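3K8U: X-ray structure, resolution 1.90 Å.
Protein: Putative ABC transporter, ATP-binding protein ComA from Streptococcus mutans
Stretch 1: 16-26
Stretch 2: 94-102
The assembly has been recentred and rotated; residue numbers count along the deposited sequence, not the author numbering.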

ATOM      1  N   ASP A  16      -1.024  12.120   3.069  1.00 16.82           N
ATOM      2  CA  ASP A  16      -0.112  11.073   3.535  1.00 15.47           C
ATOM      3  C   ASP A  16      -0.418   9.596   3.315  1.00 15.00           C
ATOM      4  O   ASP A  16       0.165   8.753   3.996  1.00 12.57           O
ATOM      5  CB  ASP A  16       0.203  11.289   5.022  1.00 14.33           C
ATOM      6  CG  ASP A  16       1.033  12.534   5.274  1.00 16.93           C
ATOM      7  OD1 ASP A  16       1.793  12.946   4.376  1.00 15.51           O
ATOM      8  OD2 ASP A  16       0.937  13.091   6.386  1.00 15.43           O
ATOM      9  N   CYS A  17      -1.274   9.258   2.355  1.00 14.02           N
ATOM     10  CA  CYS A  17      -1.575   7.844   2.137  1.00 13.41           C
ATOM     11  C   CYS A  17      -0.344   7.053   1.687  1.00 13.80           C
ATOM     12  O   CYS A  17      -0.146   5.915   2.117  1.00 12.88           O
ATOM     13  CB  CYS A  17      -2.712   7.659   1.132  1.00 15.72           C
ATOM     14  SG  CYS A  17      -3.421   6.000   1.215  1.00 18.40           S
ATOM     15  N   GLY A  18       0.476   7.665   0.833  1.00 12.95           N
ATOM     16  CA  GLY A  18       1.688   7.020   0.344  1.00 15.04           C
ATOM     17  C   GLY A  18       2.652   6.731   1.481  1.00 15.28           C
ATOM     18  O   GLY A  18       3.126   5.598   1.634  1.00 14.74           O
ATOM     19  N   PRO A  19       3.022   7.760   2.258  1.00 15.01           N
ATOM     20  CA  PRO A  19       3.936   7.572   3.387  1.00 14.56           C
ATOM     21  C   PRO A  19       3.386   6.514   4.348  1.00 12.92           C
ATOM     22  O   PRO A  19       4.139   5.694   4.870  1.00 13.03           O
ATOM     23  CB  PRO A  19       3.947   8.956   4.036  1.00 13.93           C
ATOM     24  CG  PRO A  19       3.841   9.861   2.869  1.00 15.92           C
ATOM     25  CD  PRO A  19       2.791   9.194   2.003  1.00 15.44           C
ATOM     26  N   ALA A  20       2.067   6.517   4.548  1.00 13.01           N
ATOM     27  CA  ALA A  20       1.418   5.563   5.448  1.00 12.23           C
ATOM     28  C   ALA A  20       1.543   4.103   5.020  1.00 13.77           C
ATOM     29  O   ALA A  20       1.891   3.255   5.844  1.00 12.87           O
ATOM     30  CB  ALA A  20      -0.046   5.931   5.658  1.00 13.84           C
ATOM     31  N   VAL A  21       1.246   3.792   3.757  1.00 13.28           N
ATOM     32  CA  VAL A  21       1.368   2.401   3.307  1.00 12.98           C
ATOM     33  C   VAL A  21       2.822   1.937   3.338  1.00 13.65           C
ATOM     34  O   VAL A  21       3.097   0.793   3.690  1.00 13.62           O
ATOM     35  CB  VAL A  21       0.736   2.136   1.900  1.00 13.15           C
ATOM     36  CG1 VAL A  21      -0.758   2.418   1.946  1.00 10.79           C
ATOM     37  CG2 VAL A  21       1.417   2.958   0.815  1.00 11.31           C
ATOM     38  N   LEU A  22       3.752   2.833   3.012  1.00 14.59           N
ATOM     39  CA  LEU A  22       5.167   2.479   3.036  1.00 15.76           C
ATOM     40  C   LEU A  22       5.601   2.188   4.474  1.00 16.03           C
ATOM     41  O   LEU A  22       6.294   1.202   4.730  1.00 16.53           O
ATOM     42  CB  LEU A  22       6.025   3.590   2.421  1.00 17.14           C
ATOM     43  CG  LEU A  22       7.541   3.348   2.389  1.00 18.36           C
ATOM     44  CD1 LEU A  22       7.862   2.022   1.709  1.00 19.79           C
ATOM     45  CD2 LEU A  22       8.231   4.498   1.673  1.00 18.04           C
ATOM     46  N   ALA A  23       5.168   3.029   5.410  1.00 16.95           N
ATOM     47  CA  ALA A  23       5.499   2.836   6.823  1.00 18.36           C
ATOM     48  C   ALA A  23       4.918   1.509   7.320  1.00 18.52           C
ATOM     49  O   ALA A  23       5.553   0.790   8.100  1.00 16.99           O
ATOM     50  CB  ALA A  23       4.960   3.997   7.663  1.00 16.38           C
ATOM     51  N   SER A  24       3.722   1.179   6.841  1.00 16.62           N
ATOM     52  CA  SER A  24       3.049  -0.059   7.226  1.00 16.00           C
ATOM     53  C   SER A  24       3.844  -1.295   6.817  1.00 17.18           C
ATOM     54  O   SER A  24       4.080  -2.189   7.637  1.00 19.36           O
ATOM     55  CB  SER A  24       1.647  -0.120   6.609  1.00 14.81           C
ATOM     56  OG  SER A  24       0.844   0.964   7.044  1.00 14.65           O
ATOM     57  N   VAL A  25       4.252  -1.344   5.553  1.00 17.71           N
ATOM     58  CA  VAL A  25       5.023  -2.472   5.038  1.00 19.91           C
ATOM     59  C   VAL A  25       6.376  -2.557   5.738  1.00 22.85           C
ATOM     60  O   VAL A  25       6.799  -3.636   6.159  1.00 21.48           O
ATOM     61  CB  VAL A  25       5.223  -2.373   3.509  1.00 18.33           C
ATOM     62  CG1 VAL A  25       6.174  -3.462   3.021  1.00 20.65           C
ATOM     63  CG2 VAL A  25       3.875  -2.509   2.803  1.00 18.69           C
ATOM     64  N   ALA A  26       7.034  -1.410   5.893  1.00 23.61           N
ATOM     65  CA  ALA A  26       8.332  -1.364   6.560  1.00 26.03           C
ATOM     66  C   ALA A  26       8.229  -1.923   7.980  1.00 26.81           C
ATOM     67  O   ALA A  26       9.116  -2.650   8.434  1.00 29.68           O
ATOM     68  CB  ALA A  26       8.867   0.066   6.582  1.00 24.06           C
TER
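Stretch 2 (94-102) LQHYYVVYG

A strand that packs along a helix must choose which of its alternating side chains to spend on the contact, and the segment around His96 to Gly102 of this ComA protein illustrates the choice well. After the chain turns a corner at Leu94 and Gln95, it runs extended along the helix of residues 17-26. The two axes point nearly the same way, 14° apart, and approach to 7.7 Å. Cys17 lies opposite His96 and Val21 opposite Val99, each pair with CA atoms 5.9 Å apart.

The alternation is plain. Tyr97 and Val99 direct their CA-to-CB bonds toward the helix, whereas His96 and Tyr98 direct theirs away. Val99, with chi1 t, places CG2 3.8 Å from Val21 CB and also 3.8 Å from Ser24 CB; its CG1 lies 4.4 Å from Val25 CG2. The side chain thus lies among Val21, Ser24 and Val25, with CG2 making the two closer approaches. Tyr97 is m, with its CB 3.8 Å from CG1 of Val21, also m, and its ring reaching back toward the start of the helix, where CD2 comes 4.2 Å from Gly18 CA.

His96 keeps the alternation at its CB but not at its ring. Although its CB points away, the t rotamer, with chi2 at 80°, brings the imidazole back over Cys17. The sulfur SG sits 3.6 Å from the ring centroid, only 12° off the normal, a sulfur-aromatic contact over the face. Cys17, itself t, uses the same sulfur to accept a nearly straight hydrogen bond from the backbone, Tyr97 N to Cys17 SG, at 3.3 Å. Farther along, Tyr101 starts sideways and, in the m rotamer, brings OH to 4.4 Å from Ser24 CB, while Ser24, m at -60°, turns its OG back one turn to donate to Ala20 O at 2.8 Å.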

ATOM      1  N   LEU A  94      -7.110  10.393  -6.579  1.00 31.82           N
ATOM      2  CA  LEU A  94      -6.281   9.737  -7.586  1.00 30.05           C
ATOM      3  C   LEU A  94      -4.944   9.207  -7.074  1.00 29.01           C
ATOM      4  O   LEU A  94      -4.199   8.582  -7.828  1.00 28.18           O
ATOM      5  CB  LEU A  94      -6.041  10.689  -8.762  1.00 31.26           C
ATOM      6  CG  LEU A  94      -7.255  11.036  -9.626  1.00 32.29           C
ATOM      7  CD1 LEU A  94      -6.911  12.172 -10.576  1.00 32.68           C
ATOM      8  CD2 LEU A  94      -7.717   9.807 -10.400  1.00 32.52           C
ATOM      9  N   GLN A  95      -4.648   9.447  -5.797  1.00 26.86           N
ATOM     10  CA  GLN A  95      -3.400   8.988  -5.193  1.00 25.83           C
ATOM     11  C   GLN A  95      -3.621   8.300  -3.844  1.00 23.12           C
ATOM     12  O   GLN A  95      -3.002   8.649  -2.835  1.00 23.96           O
ATOM     13  CB  GLN A  95      -2.408  10.151  -5.040  1.00 30.34           C
ATOM     14  CG  GLN A  95      -1.958  10.782  -6.356  1.00 34.84           C
ATOM     15  CD  GLN A  95      -1.022   9.896  -7.165  1.00 38.81           C
ATOM     16  OE1 GLN A  95      -0.975   8.674  -6.982  1.00 41.73           O
ATOM     17  NE2 GLN A  95      -0.264  10.513  -8.064  1.00 39.49           N
ATOM     18  N   HIS A  96      -4.527   7.330  -3.827  1.00 18.16           N
ATOM     19  CA  HIS A  96      -4.807   6.580  -2.612  1.00 16.18           C
ATOM     20  C   HIS A  96      -4.241   5.175  -2.792  1.00 14.61           C
ATOM     21  O   HIS A  96      -4.212   4.652  -3.907  1.00 13.59           O
ATOM     22  CB  HIS A  96      -6.311   6.515  -2.333  1.00 16.12           C
ATOM     23  CG  HIS A  96      -6.636   6.201  -0.907  1.00 18.69           C
ATOM     24  ND1 HIS A  96      -6.610   7.158   0.087  1.00 18.84           N
ATOM     25  CD2 HIS A  96      -6.950   5.034  -0.297  1.00 16.83           C
ATOM     26  CE1 HIS A  96      -6.891   6.592   1.247  1.00 18.22           C
ATOM     27  NE2 HIS A  96      -7.102   5.305   1.041  1.00 18.37           N
ATOM     28  N   TYR A  97      -3.774   4.574  -1.700  1.00 13.60           N
ATOM     29  CA  TYR A  97      -3.197   3.234  -1.754  1.00 12.26           C
ATOM     30  C   TYR A  97      -3.662   2.409  -0.568  1.00 13.48           C
ATOM     31  O   TYR A  97      -4.050   2.958   0.461  1.00 13.50           O
ATOM     32  CB  TYR A  97      -1.660   3.299  -1.689  1.00 13.15           C
ATOM     33  CG  TYR A  97      -1.006   4.112  -2.784  1.00 16.35           C
ATOM     34  CD1 TYR A  97      -0.524   3.502  -3.938  1.00 17.94           C
ATOM     35  CD2 TYR A  97      -0.881   5.499  -2.667  1.00 19.13           C
ATOM     36  CE1 TYR A  97       0.061   4.252  -4.957  1.00 20.87           C
ATOM     37  CE2 TYR A  97      -0.300   6.254  -3.674  1.00 18.78           C
ATOM     38  CZ  TYR A  97       0.166   5.628  -4.815  1.00 21.88           C
ATOM     39  OH  TYR A  97       0.729   6.380  -5.818  1.00 26.15           O
ATOM     40  N   TYR A  98      -3.599   1.091  -0.721  1.00 11.66           N
ATOM     41  CA  TYR A  98      -3.943   0.159   0.351  1.00 11.16           C
ATOM     42  C   TYR A  98      -2.764  -0.780   0.506  1.00 12.49           C
ATOM     43  O   TYR A  98      -1.927  -0.914  -0.393  1.00 11.64           O
ATOM     44  CB  TYR A  98      -5.096  -0.781  -0.025  1.00 11.98           C
ATOM     45  CG  TYR A  98      -6.481  -0.212  -0.194  1.00 11.18           C
ATOM     46  CD1 TYR A  98      -6.856   0.998   0.382  1.00 11.87           C
ATOM     47  CD2 TYR A  98      -7.439  -0.927  -0.916  1.00 11.26           C
ATOM     48  CE1 TYR A  98      -8.158   1.483   0.244  1.00 11.55           C
ATOM     49  CE2 TYR A  98      -8.734  -0.456  -1.062  1.00 11.94           C
ATOM     50  CZ  TYR A  98      -9.090   0.744  -0.481  1.00 14.58           C
ATOM     51  OH  TYR A  98     -10.380   1.192  -0.630  1.00 15.15           O
ATOM     52  N   VAL A  99      -2.715  -1.435   1.657  1.00 13.26           N
ATOM     53  CA  VAL A  99      -1.730  -2.470   1.896  1.00 13.15           C
ATOM     54  C   VAL A  99      -2.605  -3.720   1.750  1.00 14.18           C
ATOM     55  O   VAL A  99      -3.775  -3.700   2.141  1.00 12.25           O
ATOM     56  CB  VAL A  99      -1.172  -2.435   3.334  1.00 13.89           C
ATOM     57  CG1 VAL A  99      -0.268  -3.637   3.563  1.00 14.18           C
ATOM     58  CG2 VAL A  99      -0.396  -1.140   3.573  1.00 12.06           C
ATOM     59  N   VAL A 100      -2.099  -4.760   1.091  1.00 12.15           N
ATOM     60  CA  VAL A 100      -2.872  -5.989   0.961  1.00 12.86           C
ATOM     61  C   VAL A 100      -2.165  -7.032   1.821  1.00 12.90           C
ATOM     62  O   VAL A 100      -0.991  -7.331   1.606  1.00 12.86           O
ATOM     63  CB  VAL A 100      -2.996  -6.470  -0.509  1.00 13.37           C
ATOM     64  CG1 VAL A 100      -3.816  -7.755  -0.567  1.00 15.12           C
ATOM     65  CG2 VAL A 100      -3.678  -5.402  -1.346  1.00 13.58           C
ATOM     66  N   TYR A 101      -2.880  -7.547   2.816  1.00 14.91           N
ATOM     67  CA  TYR A 101      -2.329  -8.520   3.760  1.00 16.39           C
ATOM     68  C   TYR A 101      -2.608  -9.975   3.432  1.00 18.62           C
ATOM     69  O   TYR A 101      -1.859 -10.860   3.845  1.00 19.04           O
ATOM     70  CB  TYR A 101      -2.860  -8.234   5.162  1.00 18.28           C
ATOM     71  CG  TYR A 101      -2.531  -6.857   5.671  1.00 19.14           C
ATOM     72  CD1 TYR A 101      -1.246  -6.541   6.108  1.00 19.18           C
ATOM     73  CD2 TYR A 101      -3.509  -5.868   5.717  1.00 20.55           C
ATOM     74  CE1 TYR A 101      -0.944  -5.267   6.579  1.00 19.20           C
ATOM     75  CE2 TYR A 101      -3.221  -4.599   6.181  1.00 20.80           C
ATOM     76  CZ  TYR A 101      -1.942  -4.302   6.609  1.00 19.06           C
ATOM     77  OH  TYR A 101      -1.667  -3.031   7.048  1.00 22.97           O
ATOM     78  N   GLY A 102      -3.706 -10.227   2.732  1.00 18.77           N
ATOM     79  CA  GLY A 102      -4.042 -11.594   2.388  1.00 23.64           C
ATOM     80  C   GLY A 102      -5.394 -11.711   1.731  1.00 27.03           C
ATOM     81  O   GLY A 102      -6.015 -10.710   1.370  1.00 23.17           O
TER